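Long-range contacts in DUF5642 domain-containing protein (Mycobacterium smegmatis, PDB 4TMD), which is of unknown function but belongs to the Mog1p/PsbP-like clan and is probably exported as a lipoprotein: residues E20-I31 with Q66-E77; G78-S89 with N157-L167. One frame throughout, in Å; residues are numbered along the deposited sequence.

Contact 1. Residues E20-I31 with Q66-E77; sequences EFKVSEVAPTGI and QGNMAATAAEGE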
loop_
_atom_site.group_PDB
_atom_site.type_symbol
_atom_site.label_atom_id
_atom_site.label_comp_id
_atom_site.label_asym_id
_atom_site.label_seq_id
_atom_site.Cartn_x
_atom_site.Cartn_y
_atom_site.Cartn_z
ATOM N N GLU A 20 0.534 -2.619 -22.694
ATOM C CA GLU A 20 -0.696 -1.892 -22.375
ATOM C C GLU A 20 -0.536 -1.045 -21.110
ATOM O O GLU A 20 -1.433 -0.297 -20.723
ATOM C CB GLU A 20 -1.880 -2.857 -22.216
ATOM C CG GLU A 20 -1.905 -3.647 -20.921
ATOM C CD GLU A 20 -1.278 -5.031 -21.052
ATOM O OE1 GLU A 20 -0.190 -5.148 -21.661
ATOM O OE2 GLU A 20 -1.879 -6.004 -20.540
ATOM N N PHE A 21 0.616 -1.148 -20.462
ATOM C CA PHE A 21 0.851 -0.358 -19.267
ATOM C C PHE A 21 1.827 0.750 -19.530
ATOM O O PHE A 21 2.821 0.569 -20.237
ATOM C CB PHE A 21 1.377 -1.230 -18.123
ATOM C CG PHE A 21 0.322 -2.024 -17.448
ATOM C CD1 PHE A 21 -0.350 -1.508 -16.342
ATOM C CD2 PHE A 21 -0.008 -3.292 -17.910
ATOM C CE1 PHE A 21 -1.339 -2.247 -15.721
ATOM C CE2 PHE A 21 -0.995 -4.038 -17.288
ATOM C CZ PHE A 21 -1.659 -3.519 -16.200
ATOM N N LYS A 22 1.547 1.902 -18.938
ATOM C CA LYS A 22 2.523 2.960 -18.893
ATOM C C LYS A 22 3.263 2.884 -17.566
ATOM O O LYS A 22 2.654 2.990 -16.505
ATOM C CB LYS A 22 1.864 4.326 -19.050
ATOM C CG LYS A 22 2.895 5.412 -19.117
ATOM C CD LYS A 22 2.253 6.752 -19.204
ATOM C CE LYS A 22 3.287 7.811 -19.365
ATOM N NZ LYS A 22 2.682 9.126 -19.079
ATOM N N VAL A 23 4.576 2.714 -17.628
ATOM C CA VAL A 23 5.373 2.494 -16.417
ATOM C C VAL A 23 6.220 3.715 -16.079
ATOM O O VAL A 23 6.744 4.375 -16.969
ATOM C CB VAL A 23 6.277 1.258 -16.584
ATOM C CG1 VAL A 23 7.294 1.151 -15.457
ATOM C CG2 VAL A 23 5.424 0.005 -16.668
ATOM N N SER A 24 6.340 4.016 -14.792
ATOM C CA SER A 24 7.238 5.063 -14.312
ATOM C C SER A 24 8.010 4.565 -13.092
ATOM O O SER A 24 7.699 3.508 -12.537
ATOM C CB SER A 24 6.460 6.327 -13.953
ATOM O OG SER A 24 5.477 6.045 -12.967
ATOM N N GLU A 25 9.006 5.342 -12.670
ATOM C CA GLU A 25 9.867 4.944 -11.572
ATOM C C GLU A 25 10.202 6.118 -10.687
ATOM O O GLU A 25 10.212 7.267 -11.138
ATOM C CB GLU A 25 11.166 4.330 -12.098
ATOM C CG GLU A 25 10.985 3.198 -13.077
ATOM C CD GLU A 25 12.285 2.821 -13.736
ATOM O OE1 GLU A 25 13.086 2.122 -13.087
ATOM O OE2 GLU A 25 12.507 3.215 -14.903
ATOM N N VAL A 26 10.469 5.816 -9.420
ATOM C CA VAL A 26 11.075 6.764 -8.498
ATOM C C VAL A 26 12.402 6.151 -8.069
ATOM O O VAL A 26 12.427 5.076 -7.467
ATOM C CB VAL A 26 10.193 7.050 -7.261
ATOM C CG1 VAL A 26 10.940 7.937 -6.250
ATOM C CG2 VAL A 26 8.874 7.675 -7.658
ATOM N N ALA A 27 13.502 6.809 -8.417
ATOM C CA ALA A 27 14.831 6.360 -8.018
ATOM C C ALA A 27 14.992 6.490 -6.512
ATOM O O ALA A 27 14.273 7.261 -5.881
ATOM C CB ALA A 27 15.900 7.168 -8.744
ATOM N N PRO A 28 15.924 5.722 -5.923
ATOM C CA PRO A 28 16.102 5.782 -4.469
ATOM C C PRO A 28 16.354 7.194 -3.948
ATOM O O PRO A 28 17.174 7.929 -4.490
ATOM C CB PRO A 28 17.312 4.882 -4.235
ATOM C CG PRO A 28 17.209 3.873 -5.329
ATOM C CD PRO A 28 16.709 4.632 -6.527
ATOM N N THR A 29 15.611 7.562 -2.914
ATOM C CA THR A 29 15.663 8.895 -2.332
ATOM C C THR A 29 15.168 8.804 -0.896
ATOM O O THR A 29 14.464 7.852 -0.551
ATOM C CB THR A 29 14.801 9.895 -3.136
ATOM O OG1 THR A 29 14.602 11.085 -2.368
ATOM C CG2 THR A 29 13.443 9.297 -3.435
ATOM N N GLY A 30 15.527 9.781 -0.061
ATOM C CA GLY A 30 15.078 9.815 1.326
ATOM C C GLY A 30 13.577 9.592 1.481
ATOM O O GLY A 30 12.802 9.955 0.599
ATOM N N ILE A 31 13.157 8.983 2.588
ATOM C CA ILE A 31 11.745 8.661 2.762
ATOM C C ILE A 31 10.900 9.906 2.975
ATOM O O ILE A 31 11.363 10.903 3.516
ATOM C CB ILE A 31 11.478 7.726 3.967
ATOM C CG1 ILE A 31 12.075 8.320 5.240
ATOM C CG2 ILE A 31 11.975 6.318 3.711
ATOM C CD1 ILE A 31 11.396 7.820 6.500
ATOM N N GLN A 66 14.364 7.439 9.769
ATOM C CA GLN A 66 15.244 7.762 8.666
ATOM C C GLN A 66 15.286 6.577 7.713
ATOM O O GLN A 66 15.152 5.419 8.126
ATOM C CB GLN A 66 16.633 8.112 9.174
ATOM C CG GLN A 66 16.592 8.971 10.417
ATOM C CD GLN A 66 17.964 9.427 10.839
ATOM O OE1 GLN A 66 18.648 10.139 10.095
ATOM N NE2 GLN A 66 18.386 9.014 12.038
ATOM N N GLY A 67 15.451 6.866 6.431
ATOM C CA GLY A 67 15.526 5.814 5.442
ATOM C C GLY A 67 15.330 6.310 4.024
ATOM O O GLY A 67 15.197 7.508 3.773
ATOM N N ASN A 68 15.305 5.360 3.099
ATOM C CA ASN A 68 15.195 5.641 1.682
ATOM C C ASN A 68 14.040 4.842 1.082
ATOM O O ASN A 68 13.617 3.832 1.649
ATOM C CB ASN A 68 16.507 5.308 0.973
ATOM C CG ASN A 68 17.669 6.162 1.464
ATOM O OD1 ASN A 68 17.544 7.377 1.586
ATOM N ND2 ASN A 68 18.795 5.526 1.759
ATOM N N MET A 69 13.537 5.313 -0.058
ATOM C CA MET A 69 12.450 4.663 -0.784
ATOM C C MET A 69 12.746 4.689 -2.268
ATOM O O MET A 69 13.414 5.591 -2.758
ATOM C CB MET A 69 11.116 5.364 -0.511
ATOM C CG MET A 69 11.203 6.838 -0.808
ATOM S SD MET A 69 9.646 7.645 -1.191
ATOM C CE MET A 69 8.855 7.720 0.383
ATOM N N ALA A 70 12.257 3.680 -2.970
ATOM C CA ALA A 70 12.274 3.630 -4.425
ATOM C C ALA A 70 10.941 3.053 -4.854
ATOM O O ALA A 70 10.337 2.285 -4.108
ATOM C CB ALA A 70 13.434 2.763 -4.943
ATOM N N ALA A 71 10.483 3.377 -6.055
ATOM C CA ALA A 71 9.195 2.867 -6.483
ATOM C C ALA A 71 9.136 2.554 -7.973
ATOM O O ALA A 71 9.911 3.080 -8.777
ATOM C CB ALA A 71 8.100 3.845 -6.107
ATOM N N THR A 72 8.241 1.635 -8.312
ATOM C CA THR A 72 7.880 1.374 -9.690
ATOM C C THR A 72 6.361 1.482 -9.758
ATOM O O THR A 72 5.664 0.894 -8.929
ATOM C CB THR A 72 8.341 0.000 -10.172
ATOM O OG1 THR A 72 9.773 -0.025 -10.231
ATOM C CG2 THR A 72 7.784 -0.281 -11.574
ATOM N N ALA A 73 5.850 2.255 -10.710
ATOM C CA ALA A 73 4.398 2.405 -10.836
ATOM C C ALA A 73 3.958 2.129 -12.265
ATOM O O ALA A 73 4.737 2.310 -13.205
ATOM C CB ALA A 73 3.977 3.787 -10.401
ATOM N N ALA A 74 2.722 1.671 -12.434
ATOM C CA ALA A 74 2.201 1.336 -13.762
ATOM C C ALA A 74 0.731 1.672 -13.860
ATOM O O ALA A 74 -0.023 1.414 -12.927
ATOM C CB ALA A 74 2.397 -0.121 -14.068
ATOM N N GLU A 75 0.320 2.220 -15.000
ATOM C CA GLU A 75 -1.087 2.517 -15.235
ATOM C C GLU A 75 -1.530 1.853 -16.518
ATOM O O GLU A 75 -0.862 1.995 -17.542
ATOM C CB GLU A 75 -1.317 4.026 -15.308
ATOM C CG GLU A 75 -0.793 4.760 -14.094
ATOM C CD GLU A 75 -1.396 6.144 -13.945
ATOM O OE1 GLU A 75 -1.982 6.643 -14.921
ATOM O OE2 GLU A 75 -1.303 6.717 -12.841
ATOM N N GLY A 76 -2.636 1.112 -16.456
ATOM C CA GLY A 76 -3.165 0.424 -17.624
ATOM C C GLY A 76 -4.195 -0.616 -17.231
ATOM O O GLY A 76 -4.270 -0.984 -16.065
ATOM N N GLU A 77 -4.972 -1.099 -18.204
ATOM C CA GLU A 77 -6.088 -2.007 -17.954
ATOM C C GLU A 77 -7.023 -1.450 -16.867
ATOM O O GLU A 77 -7.561 -2.199 -16.059
ATOM C CB GLU A 77 -5.583 -3.402 -17.553
ATOM C CG GLU A 77 -4.811 -4.166 -18.644
ATOM C CD GLU A 77 -5.717 -4.798 -19.705
ATOM O OE1 GLU A 77 -6.931 -4.966 -19.442
ATOM O OE2 GLU A 77 -5.212 -5.132 -20.804
HETATM O O HOH W 1 -4.329 -0.048 -20.903
HETATM O O HOH W 2 -1.633 2.598 -20.431
HETATM O O HOH W 3 12.358 1.690 -10.254
#
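Phe21 sets its ring against the end of strand 67-76, and this is one of the two closely packed ends of the contact. CE1 lies 3.2 Å from Gly76 O, and CD1 meets Ala74 CB at 3.8 Å. The ring is put there by a first torsion that sets CG beside the backbone N (chi1 -78°), and Phe17 and Phe81 add further contacts to it. Gly76 runs past the ring at a point where a CB would collide with Glu20 O and Phe21 CD1, so the close fit depends on the missing side chain. At the far end Ile31 folds its CG2 to 3.4 Å from Gly67 C, while its N donates to Gly67 O from above the carbonyl plane. Met69, bent at its last torsion, brings CE to 3.9 Å from Ile31 CA.

Between these ends the strands run antiparallel, 176° apart, with paired bonds at Lys22-Glu75, Ser24-Ala73 and Val26-Ala71. A beta bulge at Ala27 and Pro28 then shifts the register by one before Thr29 pairs with Met69. The middle is looser: Lys22, Ser24 and Val26 are exposed, across from the last two stand only alanines, and Ser24 OG comes no nearer than 3.7 Å to Ala73 CB. On the other face, water 3 donates to both Glu25 OE1 and Thr72 OG1, whose protein partners are Lys14 and Val10. Glu20 and Glu77 bring like charges together, OE2 to OE2 3.5 Å, with the carboxylate planes 73° apart. Water 1 links Glu20 O to Glu77 N there. The chemistry implies an edge strand held chiefly by backbone hydrogen bonds, with apolar packing at Phe21 and at Ile31 and Met69, and probably some electrostatic cost where Glu20 meets Glu77.

Contact 2. Residues G78-S89 with N157-L167; sequences GNRFIVMAVETS and NYMVIVTANPL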
loop_
_atom_site.group_PDB
_atom_site.type_symbol
_atom_site.label_atom_id
_atom_site.label_comp_id
_atom_site.label_asym_id
_atom_site.label_seq_id
_atom_site.Cartn_x
_atom_site.Cartn_y
_atom_site.Cartn_z
ATOM N N GLY A 78 -7.184 -0.133 -16.830
ATOM C CA GLY A 78 -8.107 0.490 -15.900
ATOM C C GLY A 78 -7.633 0.543 -14.458
ATOM O O GLY A 78 -8.392 0.927 -13.563
ATOM N N ASN A 79 -6.387 0.140 -14.222
ATOM C CA ASN A 79 -5.805 0.160 -12.879
ATOM C C ASN A 79 -4.528 0.968 -12.815
ATOM O O ASN A 79 -3.856 1.149 -13.817
ATOM C CB ASN A 79 -5.478 -1.252 -12.395
ATOM C CG ASN A 79 -6.699 -2.057 -12.038
ATOM O OD1 ASN A 79 -6.575 -3.190 -11.591
ATOM N ND2 ASN A 79 -7.883 -1.488 -12.233
ATOM N N ARG A 80 -4.191 1.422 -11.614
ATOM C CA ARG A 80 -2.860 1.903 -11.301
ATOM C C ARG A 80 -2.251 1.009 -10.212
ATOM O O ARG A 80 -2.906 0.713 -9.205
ATOM C CB ARG A 80 -2.908 3.354 -10.834
ATOM C CG ARG A 80 -1.584 3.951 -10.269
ATOM C CD ARG A 80 -1.897 5.362 -9.749
ATOM N NE ARG A 80 -0.821 6.005 -9.003
ATOM C CZ ARG A 80 -0.785 7.309 -8.725
ATOM N NH1 ARG A 80 -1.763 8.105 -9.144
ATOM N NH2 ARG A 80 0.228 7.828 -8.039
ATOM N N PHE A 81 -1.003 0.595 -10.421
ATOM C CA PHE A 81 -0.228 -0.140 -9.417
ATOM C C PHE A 81 0.992 0.657 -9.026
ATOM O O PHE A 81 1.738 1.109 -9.894
ATOM C CB PHE A 81 0.208 -1.514 -9.946
ATOM C CG PHE A 81 -0.929 -2.372 -10.375
ATOM C CD1 PHE A 81 -1.584 -3.189 -9.464
ATOM C CD2 PHE A 81 -1.368 -2.347 -11.696
ATOM C CE1 PHE A 81 -2.653 -3.967 -9.862
ATOM C CE2 PHE A 81 -2.445 -3.118 -12.096
ATOM C CZ PHE A 81 -3.090 -3.934 -11.179
ATOM N N ILE A 82 1.191 0.850 -7.729
ATOM C CA ILE A 82 2.424 1.465 -7.236
ATOM C C ILE A 82 3.172 0.480 -6.355
ATOM O O ILE A 82 2.630 0.011 -5.351
ATOM C CB ILE A 82 2.147 2.729 -6.427
ATOM C CG1 ILE A 82 1.365 3.731 -7.269
ATOM C CG2 ILE A 82 3.482 3.342 -5.912
ATOM C CD1 ILE A 82 0.887 4.920 -6.489
ATOM N N VAL A 83 4.396 0.138 -6.731
ATOM C CA VAL A 83 5.202 -0.752 -5.890
ATOM C C VAL A 83 6.326 0.055 -5.225
ATOM O O VAL A 83 7.251 0.493 -5.900
ATOM C CB VAL A 83 5.800 -1.925 -6.701
ATOM C CG1 VAL A 83 6.581 -2.864 -5.776
ATOM C CG2 VAL A 83 4.696 -2.697 -7.408
ATOM N N MET A 84 6.233 0.253 -3.907
ATOM C CA MET A 84 7.227 1.026 -3.164
ATOM C C MET A 84 8.065 0.124 -2.260
ATOM O O MET A 84 7.520 -0.729 -1.562
ATOM C CB MET A 84 6.557 2.111 -2.306
ATOM C CG MET A 84 5.750 3.126 -3.097
ATOM S SD MET A 84 4.907 4.346 -2.055
ATOM C CE MET A 84 3.653 3.361 -1.246
ATOM N N ALA A 85 9.381 0.312 -2.306
ATOM C CA ALA A 85 10.311 -0.405 -1.431
ATOM C C ALA A 85 10.994 0.598 -0.522
ATOM O O ALA A 85 11.530 1.603 -0.995
ATOM C CB ALA A 85 11.358 -1.190 -2.242
ATOM N N VAL A 86 10.973 0.306 0.775
ATOM C CA VAL A 86 11.506 1.193 1.805
ATOM C C VAL A 86 12.535 0.469 2.667
ATOM O O VAL A 86 12.332 -0.693 3.022
ATOM C CB VAL A 86 10.380 1.715 2.719
ATOM C CG1 VAL A 86 10.948 2.514 3.894
ATOM C CG2 VAL A 86 9.398 2.551 1.931
ATOM N N GLU A 87 13.637 1.146 2.979
ATOM C CA GLU A 87 14.594 0.647 3.976
ATOM C C GLU A 87 14.772 1.727 5.025
ATOM O O GLU A 87 15.060 2.866 4.670
ATOM C CB GLU A 87 15.933 0.294 3.330
ATOM C CG GLU A 87 16.920 -0.348 4.290
ATOM C CD GLU A 87 18.284 -0.626 3.666
ATOM O OE1 GLU A 87 19.239 -0.891 4.429
ATOM O OE2 GLU A 87 18.406 -0.595 2.423
ATOM N N THR A 88 14.579 1.383 6.302
ATOM C CA THR A 88 14.682 2.351 7.398
ATOM C C THR A 88 15.748 1.977 8.441
ATOM O O THR A 88 16.200 0.844 8.501
ATOM C CB THR A 88 13.340 2.509 8.120
ATOM O OG1 THR A 88 12.771 1.216 8.358
ATOM C CG2 THR A 88 12.381 3.311 7.268
ATOM N N SER A 89 16.130 2.934 9.278
ATOM C CA SER A 89 17.219 2.705 10.226
ATOM C C SER A 89 16.780 1.781 11.359
ATOM O O SER A 89 17.617 1.220 12.068
ATOM C CB SER A 89 17.718 4.022 10.801
ATOM O OG SER A 89 16.713 4.583 11.619
ATOM N N ASN A 157 14.537 -4.492 8.375
ATOM C CA ASN A 157 14.330 -3.053 8.275
ATOM C C ASN A 157 13.806 -2.661 6.896
ATOM O O ASN A 157 14.004 -1.536 6.441
ATOM C CB ASN A 157 15.623 -2.310 8.603
ATOM C CG ASN A 157 16.108 -2.593 10.024
ATOM O OD1 ASN A 157 15.381 -3.177 10.827
ATOM N ND2 ASN A 157 17.330 -2.189 10.334
ATOM N N TYR A 158 13.137 -3.603 6.239
ATOM C CA TYR A 158 12.577 -3.339 4.922
ATOM C C TYR A 158 11.077 -3.391 4.980
ATOM O O TYR A 158 10.476 -4.174 5.723
ATOM C CB TYR A 158 13.077 -4.343 3.876
ATOM C CG TYR A 158 14.528 -4.187 3.508
ATOM C CD1 TYR A 158 14.910 -3.374 2.452
ATOM C CD2 TYR A 158 15.524 -4.867 4.215
ATOM C CE1 TYR A 158 16.241 -3.231 2.108
ATOM C CE2 TYR A 158 16.868 -4.723 3.884
ATOM C CZ TYR A 158 17.216 -3.905 2.829
ATOM O OH TYR A 158 18.538 -3.757 2.483
ATOM N N MET A 159 10.457 -2.581 4.147
ATOM C CA MET A 159 9.019 -2.676 3.999
ATOM C C MET A 159 8.703 -2.491 2.539
ATOM O O MET A 159 9.286 -1.612 1.915
ATOM C CB MET A 159 8.321 -1.620 4.846
ATOM C CG MET A 159 6.826 -1.609 4.697
ATOM S SD MET A 159 6.079 -0.693 6.066
ATOM C CE MET A 159 5.988 -1.966 7.317
ATOM N N VAL A 160 7.817 -3.329 1.996
ATOM C CA VAL A 160 7.411 -3.198 0.606
ATOM C C VAL A 160 5.916 -2.987 0.587
ATOM O O VAL A 160 5.179 -3.704 1.260
ATOM C CB VAL A 160 7.789 -4.436 -0.238
ATOM C CG1 VAL A 160 7.179 -4.335 -1.635
ATOM C CG2 VAL A 160 9.314 -4.592 -0.311
ATOM N N ILE A 161 5.470 -1.982 -0.153
ATOM C CA ILE A 161 4.057 -1.659 -0.201
ATOM C C ILE A 161 3.549 -1.628 -1.637
ATOM O O ILE A 161 4.058 -0.871 -2.468
ATOM C CB ILE A 161 3.757 -0.295 0.444
ATOM C CG1 ILE A 161 4.395 -0.200 1.832
ATOM C CG2 ILE A 161 2.253 -0.076 0.509
ATOM C CD1 ILE A 161 4.061 1.087 2.528
ATOM N N VAL A 162 2.554 -2.458 -1.921
ATOM C CA VAL A 162 1.885 -2.404 -3.212
ATOM C C VAL A 162 0.526 -1.755 -2.997
ATOM O O VAL A 162 -0.250 -2.171 -2.128
ATOM C CB VAL A 162 1.741 -3.810 -3.859
ATOM C CG1 VAL A 162 0.888 -3.743 -5.155
ATOM C CG2 VAL A 162 3.133 -4.395 -4.151
ATOM N N THR A 163 0.260 -0.706 -3.764
ATOM C CA THR A 163 -1.045 -0.052 -3.744
ATOM C C THR A 163 -1.690 -0.199 -5.114
ATOM O O THR A 163 -1.060 0.095 -6.131
ATOM C CB THR A 163 -0.930 1.435 -3.379
ATOM O OG1 THR A 163 -0.263 1.563 -2.112
ATOM C CG2 THR A 163 -2.321 2.058 -3.284
ATOM N N ALA A 164 -2.926 -0.687 -5.144
ATOM C CA ALA A 164 -3.657 -0.853 -6.400
ATOM C C ALA A 164 -4.988 -0.119 -6.319
ATOM O O ALA A 164 -5.720 -0.295 -5.351
ATOM C CB ALA A 164 -3.889 -2.319 -6.696
ATOM N N ASN A 165 -5.307 0.690 -7.327
ATOM C CA ASN A 165 -6.570 1.440 -7.327
ATOM C C ASN A 165 -7.150 1.542 -8.745
ATOM O O ASN A 165 -6.400 1.516 -9.715
ATOM C CB ASN A 165 -6.354 2.836 -6.731
ATOM C CG ASN A 165 -5.515 3.721 -7.625
ATOM O OD1 ASN A 165 -4.298 3.749 -7.520
ATOM N ND2 ASN A 165 -6.162 4.430 -8.532
ATOM N N PRO A 166 -8.487 1.646 -8.867
ATOM C CA PRO A 166 -9.074 1.891 -10.192
ATOM C C PRO A 166 -8.615 3.244 -10.726
ATOM O O PRO A 166 -8.519 4.189 -9.937
ATOM C CB PRO A 166 -10.590 1.910 -9.928
ATOM C CG PRO A 166 -10.779 1.466 -8.510
ATOM C CD PRO A 166 -9.488 1.754 -7.792
ATOM N N LEU A 167 -8.309 3.338 -12.017
ATOM C CA LEU A 167 -8.132 4.647 -12.629
ATOM C C LEU A 167 -9.518 5.289 -12.689
ATOM O O LEU A 167 -10.466 4.688 -13.201
ATOM C CB LEU A 167 -7.535 4.550 -14.027
ATOM C CG LEU A 167 -6.101 4.050 -14.188
ATOM C CD1 LEU A 167 -5.774 3.838 -15.664
ATOM C CD2 LEU A 167 -5.115 5.030 -13.563
HETATM O O HOH W 4 -10.707 2.317 -13.907
#
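Gly78-Ser89 and Asn157-Leu167 pair in continuous antiparallel register, their strand axes 4.7 Å apart at closest approach and inclined at 163°. Nine backbone bonds run from Arg80-Asn165 to Thr88-Asn157; the bond from Met84 N to Ile161 O is almost straight at 179°. A tenth closes the other end, where Leu167 N and the side-chain ND2 of Asn79 reach Gly78 O from opposite faces of its plane. Water 4 also donates to that oxygen.

On one face Phe81 CD1 meets Ala164 CB at 3.7 Å, and Val83 lies alongside Val162, CG2 to CG2 4.0 Å. Further along, the extended Glu87 chain runs beside Tyr158: CG sits over one ring face, 4.0 Å from the centroid, a CH-pi contact. The other face carries Met84, whose bent end (chi3 -69°) carries CE to 4.0 Å from Ile161 CB. Asn165 OD1 rests against the aliphatic part of Arg80, 3.6 Å from CB.

Helix 179-194 covers the Phe81, Val83 and Val160 face, while Leu35 and Leu36 of helix 33-36 pack on Met84 across the sheet; strands 67-76 and 145-155 flank the pair.

How the contacts relate
Contacts 1 and 2 are successive pairings in one antiparallel sheet, joined by the short turn between strands 67-76 and 79-88. Their centres lie about 8 Å apart, and backbone bonds such as Ala74 N to Phe81 O, 2.8 Å, connect them directly. Contact 1 adds the outermost strand 22-30, and half of its touching residues are exposed; the centre of contact 2 lies about 5 Å from the centre of the chain, with thirteen of twenty-three buried. The chemistry differs accordingly: a bulged register, several alanines and an acidic, hydrated end in contact 1, against an unbroken register whose middle is mostly buried valine, methionine and isoleucine in contact 2. Buried area is nevertheless similar, 1013 and 1053 Å².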